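Local coordinates for protein (hdlp (histone deacetylase-like protein)) (Aquifex aeolicus, PDB 1C3P) that is a zinc-binding homologue of the histone deacetylases that probably has the deacetylase activity of its family and is perhaps linked to acetoin degradation, at residues Leu32-Lys35 and Asp36-Leu40; Ser238-Ile241 and Val242-Phe246; Ile309-Leu313 and Ser314-Val318. All coordinates share one frame; numbering follows the deposited sequence.

Contact 1 of 3, residues Leu32-Lys35 and Asp36-Leu40; sequences LRFK and DAMNL. Unlike the reference sequence in segment 32-35: Lys35 (reference Leu).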
loop_
_atom_site.group_PDB
_atom_site.type_symbol
_atom_site.label_atom_id
_atom_site.label_comp_id
_atom_site.label_asym_id
_atom_site.label_seq_id
_atom_site.Cartn_x
_atom_site.Cartn_y
_atom_site.Cartn_z
ATOM N N LEU A 32 -14.240 -5.959 -2.503
ATOM C CA LEU A 32 -15.180 -6.880 -1.888
ATOM C C LEU A 32 -16.309 -7.233 -2.839
ATOM O O LEU A 32 -16.630 -8.403 -2.989
ATOM C CB LEU A 32 -15.761 -6.295 -0.593
ATOM C CG LEU A 32 -14.855 -6.220 0.643
ATOM C CD1 LEU A 32 -15.647 -5.690 1.839
ATOM C CD2 LEU A 32 -14.325 -7.604 0.969
ATOM N N ARG A 33 -16.904 -6.225 -3.475
ATOM C CA ARG A 33 -17.999 -6.486 -4.401
ATOM C C ARG A 33 -17.511 -7.277 -5.602
ATOM O O ARG A 33 -18.231 -8.115 -6.135
ATOM C CB ARG A 33 -18.653 -5.174 -4.853
ATOM C CG ARG A 33 -19.386 -4.443 -3.716
ATOM C CD ARG A 33 -20.320 -3.349 -4.222
ATOM N NE ARG A 33 -19.609 -2.300 -4.942
ATOM C CZ ARG A 33 -20.191 -1.225 -5.465
ATOM N NH1 ARG A 33 -21.500 -1.054 -5.349
ATOM N NH2 ARG A 33 -19.462 -0.313 -6.097
ATOM N N PHE A 34 -16.274 -7.021 -6.016
ATOM C CA PHE A 34 -15.695 -7.710 -7.152
ATOM C C PHE A 34 -15.417 -9.181 -6.825
ATOM O O PHE A 34 -15.773 -10.080 -7.592
ATOM C CB PHE A 34 -14.395 -7.019 -7.574
ATOM C CG PHE A 34 -13.824 -7.546 -8.849
ATOM C CD1 PHE A 34 -14.413 -7.230 -10.064
ATOM C CD2 PHE A 34 -12.711 -8.390 -8.837
ATOM C CE1 PHE A 34 -13.897 -7.748 -11.270
ATOM C CE2 PHE A 34 -12.185 -8.912 -10.024
ATOM C CZ PHE A 34 -12.784 -8.587 -11.247
ATOM N N LYS A 35 -14.795 -9.463 -5.686
ATOM C CA LYS A 35 -14.551 -10.866 -5.416
ATOM C C LYS A 35 -15.848 -11.628 -5.209
ATOM O O LYS A 35 -15.911 -12.818 -5.490
ATOM C CB LYS A 35 -13.627 -11.048 -4.232
ATOM C CG LYS A 35 -12.178 -10.770 -4.595
ATOM C CD LYS A 35 -11.285 -10.943 -3.402
ATOM C CE LYS A 35 -11.640 -9.948 -2.328
ATOM N NZ LYS A 35 -13.031 -10.085 -1.823
ATOM N N ASP A 36 -16.877 -10.944 -4.728
ATOM C CA ASP A 36 -18.162 -11.598 -4.523
ATOM C C ASP A 36 -18.774 -11.885 -5.887
ATOM O O ASP A 36 -19.238 -13.001 -6.142
ATOM C CB ASP A 36 -19.099 -10.711 -3.697
ATOM C CG ASP A 36 -20.445 -11.379 -3.419
ATOM O OD1 ASP A 36 -20.460 -12.545 -2.968
ATOM O OD2 ASP A 36 -21.483 -10.731 -3.639
ATOM N N ALA A 37 -18.766 -10.887 -6.767
ATOM C CA ALA A 37 -19.314 -11.063 -8.115
ATOM C C ALA A 37 -18.614 -12.222 -8.846
ATOM O O ALA A 37 -19.250 -12.948 -9.608
ATOM C CB ALA A 37 -19.182 -9.747 -8.923
ATOM N N MET A 38 -17.315 -12.399 -8.591
ATOM C CA MET A 38 -16.503 -13.472 -9.210
ATOM C C MET A 38 -16.594 -14.800 -8.437
ATOM O O MET A 38 -15.985 -15.809 -8.834
ATOM C CB MET A 38 -15.024 -13.053 -9.255
ATOM C CG MET A 38 -14.713 -11.874 -10.148
ATOM S SD MET A 38 -14.742 -12.369 -11.876
ATOM C CE MET A 38 -13.398 -13.563 -11.866
ATOM N N ASN A 39 -17.343 -14.780 -7.335
ATOM C CA ASN A 39 -17.524 -15.932 -6.451
ATOM C C ASN A 39 -16.176 -16.441 -5.974
ATOM O O ASN A 39 -15.918 -17.654 -5.947
ATOM C CB ASN A 39 -18.300 -17.049 -7.159
ATOM C CG ASN A 39 -19.642 -16.578 -7.658
ATOM O OD1 ASN A 39 -20.408 -15.985 -6.910
ATOM N ND2 ASN A 39 -19.936 -16.837 -8.931
ATOM N N LEU A 40 -15.308 -15.500 -5.606
ATOM C CA LEU A 40 -13.972 -15.850 -5.134
ATOM C C LEU A 40 -13.763 -15.621 -3.636
ATOM O O LEU A 40 -12.634 -15.640 -3.150
ATOM C CB LEU A 40 -12.903 -15.093 -5.928
ATOM C CG LEU A 40 -12.781 -15.495 -7.402
ATOM C CD1 LEU A 40 -11.665 -14.699 -8.059
ATOM C CD2 LEU A 40 -12.479 -16.973 -7.506
#
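Met38 lays its CG methylene over one face of the Phe34 ring, 4.1 Å from the ring centroid and 18° off the normal. The contact is a CH-pi one, displaced toward CE2, which lies 3.9 Å from Met38 CG. The sulfur follows more obliquely, Met38 SD standing 4.9 Å from the Phe34 centroid, which makes this a Met-aromatic pair as well. The two side chains lie side by side and point the same way, Phe34 from the last turn of the helix and Met38 from just beyond it. The ring comes to lie there because Phe34 carries CG trans to its own nitrogen (chi1 -172°), while the methionine chain bends at both chi2 and chi3.

Behind this pair, helix 28-37 comes to its end. Met38 N donates to Phe34 O at 3.0 Å, and one residue later Asn39 takes up positive phi. Leu40 N then reaches back to Lys35 O at 2.8 Å in a nearly straight bond, and Asn39 N bonds to Asp36 O, closing a Schellman motif. That turn brings Leu40 CB to 3.8 Å from Lys35 O.

Farther out, Ala326 and Leu330 of helix 324-332 pack against Phe34, and Ala326 also touches Met38. Lys35, which differs from the reference sequence, makes a cation-pi contact with Trp310. The chemistry is therefore divided: backbone bonds and the Phe34-Met38 pair close the helix end on itself, while apolar contacts with helix 324-332 and the polar ties of Lys35 and Leu40 to Trp310 fasten it to its neighbours.

Contact 2 of 3, residues Ser238-Ile241 and Val242-Phe246; sequences SLEI and VKEVF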
loop_
_atom_site.group_PDB
_atom_site.type_symbol
_atom_site.label_atom_id
_atom_site.label_comp_id
_atom_site.label_asym_id
_atom_site.label_seq_id
_atom_site.Cartn_x
_atom_site.Cartn_y
_atom_site.Cartn_z
ATOM N N SER A 238 17.384 -6.346 -4.214
ATOM C CA SER A 238 17.274 -5.602 -2.969
ATOM C C SER A 238 16.945 -6.533 -1.794
ATOM O O SER A 238 17.420 -6.325 -0.674
ATOM C CB SER A 238 16.231 -4.473 -3.095
ATOM O OG SER A 238 14.936 -4.959 -3.342
ATOM N N LEU A 239 16.143 -7.567 -2.033
ATOM C CA LEU A 239 15.825 -8.488 -0.947
ATOM C C LEU A 239 17.089 -9.190 -0.478
ATOM O O LEU A 239 17.237 -9.484 0.707
ATOM C CB LEU A 239 14.783 -9.528 -1.378
ATOM C CG LEU A 239 13.385 -9.033 -1.765
ATOM C CD1 LEU A 239 12.549 -10.222 -2.238
ATOM C CD2 LEU A 239 12.692 -8.362 -0.588
ATOM N N GLU A 240 18.010 -9.445 -1.399
ATOM C CA GLU A 240 19.251 -10.117 -1.036
ATOM C C GLU A 240 20.082 -9.207 -0.130
ATOM O O GLU A 240 20.716 -9.668 0.826
ATOM C CB GLU A 240 20.023 -10.513 -2.309
ATOM C CG GLU A 240 21.322 -11.265 -2.063
ATOM C CD GLU A 240 21.851 -11.939 -3.320
ATOM O OE1 GLU A 240 22.052 -11.243 -4.339
ATOM O OE2 GLU A 240 22.065 -13.174 -3.284
ATOM N N ILE A 241 20.061 -7.912 -0.423
ATOM C CA ILE A 241 20.784 -6.935 0.373
ATOM C C ILE A 241 20.226 -6.915 1.791
ATOM O O ILE A 241 20.976 -6.895 2.767
ATOM C CB ILE A 241 20.667 -5.510 -0.233
ATOM C CG1 ILE A 241 21.389 -5.459 -1.578
ATOM C CG2 ILE A 241 21.252 -4.465 0.742
ATOM C CD1 ILE A 241 21.270 -4.124 -2.301
ATOM N N VAL A 242 18.901 -6.927 1.903
ATOM C CA VAL A 242 18.272 -6.905 3.210
ATOM C C VAL A 242 18.576 -8.196 3.962
ATOM O O VAL A 242 18.999 -8.166 5.120
ATOM C CB VAL A 242 16.743 -6.763 3.097
ATOM C CG1 VAL A 242 16.110 -6.869 4.479
ATOM C CG2 VAL A 242 16.386 -5.419 2.446
ATOM N N LYS A 243 18.362 -9.322 3.288
ATOM C CA LYS A 243 18.597 -10.618 3.903
ATOM C C LYS A 243 20.005 -10.764 4.455
ATOM O O LYS A 243 20.194 -11.356 5.515
ATOM C CB LYS A 243 18.337 -11.756 2.914
ATOM C CG LYS A 243 18.618 -13.127 3.530
ATOM C CD LYS A 243 18.639 -14.256 2.506
ATOM C CE LYS A 243 17.287 -14.492 1.870
ATOM N NZ LYS A 243 17.359 -15.617 0.891
ATOM N N GLU A 244 20.999 -10.223 3.764
ATOM C CA GLU A 244 22.370 -10.368 4.259
ATOM C C GLU A 244 22.678 -9.524 5.491
ATOM O O GLU A 244 23.649 -9.786 6.198
ATOM C CB GLU A 244 23.386 -10.030 3.164
ATOM C CG GLU A 244 23.238 -10.868 1.896
ATOM C CD GLU A 244 24.382 -10.658 0.913
ATOM O OE1 GLU A 244 24.301 -11.178 -0.224
ATOM O OE2 GLU A 244 25.370 -9.986 1.286
ATOM N N VAL A 245 21.850 -8.525 5.756
ATOM C CA VAL A 245 22.064 -7.633 6.884
ATOM C C VAL A 245 20.986 -7.681 7.966
ATOM O O VAL A 245 21.224 -7.263 9.097
ATOM C CB VAL A 245 22.171 -6.169 6.393
ATOM C CG1 VAL A 245 22.263 -5.214 7.574
ATOM C CG2 VAL A 245 23.395 -6.017 5.513
ATOM N N PHE A 246 19.816 -8.213 7.639
ATOM C CA PHE A 246 18.721 -8.222 8.608
ATOM C C PHE A 246 17.951 -9.543 8.604
ATOM O O PHE A 246 17.520 -10.006 7.552
ATOM C CB PHE A 246 17.774 -7.064 8.243
ATOM C CG PHE A 246 16.827 -6.655 9.342
ATOM C CD1 PHE A 246 17.285 -5.959 10.453
ATOM C CD2 PHE A 246 15.467 -6.913 9.228
ATOM C CE1 PHE A 246 16.397 -5.515 11.440
ATOM C CE2 PHE A 246 14.566 -6.476 10.208
ATOM C CZ PHE A 246 15.028 -5.778 11.309
#
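Glu240 and Glu244, one helical turn apart, run side by side and point the same way from the outer surface of helix 228-245. Their carboxylate planes are turned 68° against each other, and Glu240 OE2 stays 4.3 Å from Glu244 OE1, a separation at which two negative charges would probably disfavour one another. The closest touch between the two side chains is made by a methylene, Glu240 CG lying 3.5 Å from Glu244 OE1. Glu240 extends with CG trans to its nitrogen (chi1 -178°), whereas Glu244 takes a different first torsion, its CG trans to the carbonyl carbon (chi1 -57°). This second choice folds Glu244 CG back over the preceding turn, 3.0 Å from Glu240 O, the same carbonyl that accepts the bond from Glu244 N.

The other side chains lie close to carbonyls of the preceding turn. Val242 sets its CG2 methyl 3.4 Å from Ser238 O, beside the backbone bond that Val242 N makes to that oxygen. Lys243 places CB against Leu239 O at 3.4 Å before its chain leads away, and its amide bonds to the same carbonyl at 2.8 Å. At the far end Val245 CG2 comes to 3.8 Å from Ile241 O, and Val242 O accepts from the amides of both Val245 and Phe246. Ser238 OG turns back to the carbonyls of Ala234 and Leu235.

Leu239 and Val242 face strands 162-166 and 185-192, with Leu239 also meeting helix 272-286, while Ile241 touches Leu218 of strand 217-222. Such an amphipathic helix, largely apolar toward the parallel sheet and charged outward, is characteristic of the layered alpha/beta fold that histone deacetylases share with arginase.

Contact 3 of 3, residues Ile309-Leu313 and Ser314-Val318; sequences IWCEL and SGREV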
loop_
_atom_site.group_PDB
_atom_site.type_symbol
_atom_site.label_atom_id
_atom_site.label_comp_id
_atom_site.label_asym_id
_atom_site.label_seq_id
_atom_site.Cartn_x
_atom_site.Cartn_y
_atom_site.Cartn_z
ATOM N N ILE A 309 -3.917 -11.487 -5.886
ATOM C CA ILE A 309 -3.320 -11.680 -4.573
ATOM C C ILE A 309 -4.238 -12.531 -3.703
ATOM O O ILE A 309 -3.780 -13.440 -3.010
ATOM C CB ILE A 309 -3.101 -10.343 -3.835
ATOM C CG1 ILE A 309 -2.113 -9.465 -4.606
ATOM C CG2 ILE A 309 -2.597 -10.617 -2.428
ATOM C CD1 ILE A 309 -0.734 -10.078 -4.741
ATOM N N TRP A 310 -5.536 -12.239 -3.727
ATOM C CA TRP A 310 -6.456 -13.011 -2.887
ATOM C C TRP A 310 -6.483 -14.483 -3.319
ATOM O O TRP A 310 -6.467 -15.387 -2.476
ATOM C CB TRP A 310 -7.857 -12.407 -2.928
ATOM C CG TRP A 310 -8.827 -13.164 -2.096
ATOM C CD1 TRP A 310 -9.921 -13.849 -2.542
ATOM C CD2 TRP A 310 -8.739 -13.422 -0.681
ATOM N NE1 TRP A 310 -10.514 -14.521 -1.499
ATOM C CE2 TRP A 310 -9.809 -14.277 -0.347
ATOM C CE3 TRP A 310 -7.858 -13.014 0.333
ATOM C CZ2 TRP A 310 -10.025 -14.733 0.959
ATOM C CZ3 TRP A 310 -8.068 -13.466 1.628
ATOM C CH2 TRP A 310 -9.146 -14.318 1.931
ATOM N N CYS A 311 -6.507 -14.721 -4.628
ATOM C CA CYS A 311 -6.500 -16.087 -5.141
ATOM C C CYS A 311 -5.240 -16.836 -4.702
ATOM O O CYS A 311 -5.330 -17.992 -4.302
ATOM C CB CYS A 311 -6.638 -16.100 -6.677
ATOM S SG CYS A 311 -8.297 -15.677 -7.316
ATOM N N GLU A 312 -4.070 -16.186 -4.757
ATOM C CA GLU A 312 -2.812 -16.825 -4.319
ATOM C C GLU A 312 -2.884 -17.223 -2.843
ATOM O O GLU A 312 -2.568 -18.353 -2.466
ATOM C CB GLU A 312 -1.619 -15.869 -4.435
ATOM C CG GLU A 312 -0.468 -16.302 -5.321
ATOM C CD GLU A 312 0.022 -17.716 -5.076
ATOM O OE1 GLU A 312 0.397 -18.072 -3.936
ATOM O OE2 GLU A 312 0.038 -18.480 -6.057
ATOM N N LEU A 313 -3.269 -16.272 -1.998
ATOM C CA LEU A 313 -3.352 -16.521 -0.556
ATOM C C LEU A 313 -4.403 -17.562 -0.191
ATOM O O LEU A 313 -4.144 -18.441 0.632
ATOM C CB LEU A 313 -3.677 -15.229 0.197
ATOM C CG LEU A 313 -2.641 -14.106 0.219
ATOM C CD1 LEU A 313 -3.237 -12.904 0.932
ATOM C CD2 LEU A 313 -1.386 -14.579 0.925
ATOM N N SER A 314 -5.566 -17.434 -0.824
ATOM C CA SER A 314 -6.740 -18.283 -0.605
ATOM C C SER A 314 -6.566 -19.693 -1.165
ATOM O O SER A 314 -7.305 -20.611 -0.812
ATOM C CB SER A 314 -7.977 -17.616 -1.238
ATOM O OG SER A 314 -9.160 -18.359 -1.012
ATOM N N GLY A 315 -5.596 -19.862 -2.044
ATOM C CA GLY A 315 -5.354 -21.173 -2.607
ATOM C C GLY A 315 -6.348 -21.585 -3.667
ATOM O O GLY A 315 -6.654 -22.768 -3.817
ATOM N N ARG A 316 -6.883 -20.626 -4.405
ATOM C CA ARG A 316 -7.817 -20.997 -5.450
ATOM C C ARG A 316 -7.287 -20.624 -6.825
ATOM O O ARG A 316 -6.509 -19.685 -6.969
ATOM C CB ARG A 316 -9.172 -20.351 -5.213
ATOM C CG ARG A 316 -9.240 -18.870 -5.393
ATOM C CD ARG A 316 -10.661 -18.447 -5.069
ATOM N NE ARG A 316 -10.961 -18.618 -3.654
ATOM C CZ ARG A 316 -12.179 -18.523 -3.131
ATOM N NH1 ARG A 316 -13.206 -18.267 -3.922
ATOM N NH2 ARG A 316 -12.364 -18.615 -1.818
ATOM N N GLU A 317 -7.693 -21.376 -7.838
ATOM C CA GLU A 317 -7.231 -21.089 -9.185
ATOM C C GLU A 317 -7.786 -19.766 -9.649
ATOM O O GLU A 317 -8.885 -19.365 -9.253
ATOM C CB GLU A 317 -7.627 -22.209 -10.152
ATOM C CG GLU A 317 -6.490 -23.184 -10.452
ATOM C CD GLU A 317 -5.891 -23.815 -9.204
ATOM O OE1 GLU A 317 -4.903 -24.568 -9.340
ATOM O OE2 GLU A 317 -6.402 -23.565 -8.091
ATOM N N VAL A 318 -7.004 -19.080 -10.472
ATOM C CA VAL A 318 -7.400 -17.788 -11.002
ATOM C C VAL A 318 -8.184 -18.007 -12.279
ATOM O O VAL A 318 -7.664 -18.583 -13.224
ATOM C CB VAL A 318 -6.165 -16.925 -11.337
ATOM C CG1 VAL A 318 -6.609 -15.566 -11.830
ATOM C CG2 VAL A 318 -5.269 -16.797 -10.118
#
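Ser314 places its CB over one face of the Trp310 indole, 4.1 Å from the centroid of the five-membered ring and 19° off its normal. The CH-pi contact lies toward CE2, at 3.9 Å from Ser314 CB, and is set by Trp310 having CG trans to its nitrogen (chi1 180°). The serine amide meanwhile bonds to Trp310 O at 2.8 Å, so a single residue engages both the backbone and the ring of the tryptophan one turn earlier. An alanine in place of Trp310 is likely to leave Ser314 CB without its aromatic floor and Leu40 O without the indole N-H that it accepts.

At Gly315 phi turns positive and the chain leaves the helix; its N makes weak bonds to Cys311 O and Glu312 O. Arg316 N takes over, donating to Cys311 O at 3.1 Å in the plane of that carbonyl. Its CG sits between its own nitrogen and carbonyl carbon (chi1 69°), passing 3.8 Å from Cys311 SG. The guanidinium then curls back, and Arg316 NE donates to Ser314 OG at 3.2 Å from close to its own plane. Ser314 OG also has a weak bond to Glu45, toward which Arg316 makes a long, weak ion pair. Val318 ends the walk with CG2 against Cys311 CB at 3.8 Å.

Around this helix end, Trp310 rests on Val4 and Leu6 of strand 4-8, and Leu313 reaches Val122 and Phe124 of strand 122-125. On another flank, helix 272-286 meets Ile309 and Leu313, and its Arg283 forms a salt bridge with Glu312, while the loop past Val318 leads on to helix 324-332.

How the contacts relate
Contacts 1 and 3 are neighbours, their centres about 13 Å apart, and both finish a helix beside strand 4-8. They meet directly: Leu40 O probably accepts a hydrogen bond from Trp310 NE1 at 2.9 Å. Contact 2 stands apart, about 37 Å from contact 1 and 27 Å from contact 3 between centres, near the other edge of the sheet. Contacts 1 and 3 both set an aliphatic carbon on a ring face; contact 1, the most buried, adds a sulfur, and contact 3 an arginine-serine bond between partly exposed residues. Contact 2 pairs a largely apolar inner side with like charges on an exposed one. All lie away from the zinc-binding residues.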